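Amino acid adenylation domain-containing protein (PDB 6ULY) probably activates an alpha-keto acid as its acyl adenylate, serving as the adenylation domain of a keto acid-selecting nonribosomal peptide synthetase module. Local coordinates at residues T128-I133 against A152-L157. Sequence-based numbering, arbitrary orientation.
Sequences TDDSLI and AVEPML
Val153 and Thr128 join the two segments through the backbone: Val153 N donates to Thr128 O over 3.1 Å, lying nearly in line with the carbonyl (167°), though its N-H points somewhat off the oxygen. The same oxygen takes a CA-H...O contact from Ala152 CA at 3.4 Å, the parallel bridge of Thr128 with Ala152 being the last pairing before both strands end.

A second hydrogen bond runs from the backbone N of Asp130 to Glu154 OE1, 3.3 Å away. The donor sits above the carboxylate plane, 41° out of it, and a bend at chi2 turns Glu154 CD back toward that amide.

Three acids crowd here. Asp130 and Glu154 meet tip to tip, their carboxylates 22° from parallel and Asp130 OD2 3.5 Å from Glu154 OE1. Asp129 OD1, buried here and without a hydrogen-bonding partner, lies 3.7 Å from Glu154 OE2; such proximity could raise a pKa in the cluster. Asp129 OD2 is held by the backbone N-H groups of Ser76 and Ser77.

The Asp130 carboxylate also lies against carbon, OD2 3.2 Å from Glu154 CB and OD1 3.3 Å from Ala152 CB. Apolar contact is slight: Ile133 CD1 reaches Ala152 CB.

Strand 125-128, helix 130-137 and edge strand 150-152 form a beta-alpha-beta unit, its strands tied here at their C-terminal ends; beyond, Val153 packs against helices 78-91 and 46-62.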
loop_
_atom_site.group_PDB
_atom_site.type_symbol
_atom_site.label_atom_id
_atom_site.label_comp_id
_atom_site.label_asym_id
_atom_site.label_seq_id
_atom_site.Cartn_x
_atom_site.Cartn_y
_atom_site.Cartn_z
ATOM N N THR A 128 -25.921 -12.546 -6.850
ATOM C CA THR A 128 -25.133 -13.182 -7.895
ATOM C C THR A 128 -26.066 -13.852 -8.899
ATOM O O THR A 128 -27.283 -13.642 -8.883
ATOM C CB THR A 128 -24.147 -14.188 -7.283
ATOM O OG1 THR A 128 -23.555 -14.979 -8.321
ATOM C CG2 THR A 128 -24.857 -15.100 -6.293
ATOM N N ASP A 129 -25.473 -14.655 -9.779
ATOM C CA ASP A 129 -26.159 -15.405 -10.819
ATOM C C ASP A 129 -26.403 -16.845 -10.393
ATOM O O ASP A 129 -25.765 -17.368 -9.477
ATOM C CB ASP A 129 -25.326 -15.423 -12.101
ATOM C CG ASP A 129 -25.208 -14.075 -12.724
ATOM O OD1 ASP A 129 -26.201 -13.324 -12.671
ATOM O OD2 ASP A 129 -24.128 -13.765 -13.265
ATOM N N ASP A 130 -27.316 -17.503 -11.110
ATOM C CA ASP A 130 -27.459 -18.943 -10.945
ATOM C C ASP A 130 -26.185 -19.668 -11.362
ATOM O O ASP A 130 -25.817 -20.681 -10.756
ATOM C CB ASP A 130 -28.655 -19.450 -11.754
ATOM C CG ASP A 130 -29.990 -19.155 -11.083
ATOM O OD1 ASP A 130 -30.097 -19.332 -9.851
ATOM O OD2 ASP A 130 -30.936 -18.756 -11.791
ATOM N N SER A 131 -25.488 -19.153 -12.378
ATOM C CA SER A 131 -24.243 -19.759 -12.834
ATOM C C SER A 131 -23.094 -19.585 -11.845
ATOM O O SER A 131 -22.072 -20.265 -11.993
ATOM C CB SER A 131 -23.846 -19.168 -14.191
ATOM O OG SER A 131 -23.407 -17.828 -14.056
ATOM N N LEU A 132 -23.230 -18.705 -10.847
ATOM C CA LEU A 132 -22.178 -18.468 -9.868
ATOM C C LEU A 132 -22.563 -18.801 -8.435
ATOM O O LEU A 132 -21.667 -18.905 -7.590
ATOM C CB LEU A 132 -21.734 -16.998 -9.891
ATOM C CG LEU A 132 -20.798 -16.526 -11.002
ATOM C CD1 LEU A 132 -20.533 -15.037 -10.833
ATOM C CD2 LEU A 132 -19.492 -17.303 -10.994
ATOM N N ILE A 133 -23.851 -18.955 -8.129
ATOM C CA ILE A 133 -24.257 -19.037 -6.728
ATOM C C ILE A 133 -23.605 -20.226 -6.039
ATOM O O ILE A 133 -23.267 -20.156 -4.851
ATOM C CB ILE A 133 -25.794 -19.089 -6.612
ATOM C CG1 ILE A 133 -26.208 -19.013 -5.140
ATOM C CG2 ILE A 133 -26.337 -20.352 -7.262
ATOM C CD1 ILE A 133 -27.688 -18.797 -4.926
ATOM N N ALA A 152 -29.619 -15.624 -5.657
ATOM C CA ALA A 152 -29.543 -15.433 -7.096
ATOM C C ALA A 152 -30.633 -14.476 -7.560
ATOM O O ALA A 152 -31.697 -14.366 -6.945
ATOM C CB ALA A 152 -29.678 -16.768 -7.829
ATOM N N VAL A 153 -30.354 -13.791 -8.669
ATOM C CA VAL A 153 -31.268 -12.781 -9.192
ATOM C C VAL A 153 -32.348 -13.401 -10.075
ATOM O O VAL A 153 -33.519 -13.025 -9.979
ATOM C CB VAL A 153 -30.463 -11.710 -9.951
ATOM C CG1 VAL A 153 -31.369 -10.899 -10.862
ATOM C CG2 VAL A 153 -29.740 -10.801 -8.970
ATOM N N GLU A 154 -31.983 -14.334 -10.956
ATOM C CA GLU A 154 -32.962 -14.927 -11.870
ATOM C C GLU A 154 -34.206 -15.435 -11.153
ATOM O O GLU A 154 -35.319 -15.102 -11.587
ATOM C CB GLU A 154 -32.304 -16.054 -12.679
ATOM C CG GLU A 154 -31.264 -15.581 -13.689
ATOM C CD GLU A 154 -29.861 -15.502 -13.099
ATOM O OE1 GLU A 154 -29.735 -15.451 -11.860
ATOM O OE2 GLU A 154 -28.884 -15.500 -13.881
ATOM N N PRO A 155 -34.107 -16.206 -10.071
ATOM C CA PRO A 155 -35.321 -16.578 -9.327
ATOM C C PRO A 155 -36.209 -15.396 -8.965
ATOM O O PRO A 155 -37.437 -15.544 -8.921
ATOM C CB PRO A 155 -34.761 -17.256 -8.069
ATOM C CG PRO A 155 -33.414 -17.749 -8.466
ATOM C CD PRO A 155 -32.886 -16.750 -9.448
ATOM N N MET A 156 -35.624 -14.224 -8.697
ATOM C CA MET A 156 -36.427 -13.064 -8.324
ATOM C C MET A 156 -37.186 -12.497 -9.514
ATOM O O MET A 156 -38.230 -11.861 -9.329
ATOM C CB MET A 156 -35.536 -11.983 -7.709
ATOM C CG MET A 156 -34.750 -12.443 -6.497
ATOM S SD MET A 156 -33.630 -11.194 -5.825
ATOM C CE MET A 156 -32.801 -12.134 -4.549
ATOM N N LEU A 157 -36.689 -12.716 -10.735
ATOM C CA LEU A 157 -37.359 -12.188 -11.916
ATOM C C LEU A 157 -38.753 -12.766 -12.107
ATOM O O LEU A 157 -39.517 -12.238 -12.923
ATOM C CB LEU A 157 -36.524 -12.459 -13.171
ATOM C CG LEU A 157 -35.453 -11.430 -13.537
ATOM C CD1 LEU A 157 -34.749 -11.840 -14.820
ATOM C CD2 LEU A 157 -36.050 -10.036 -13.690
#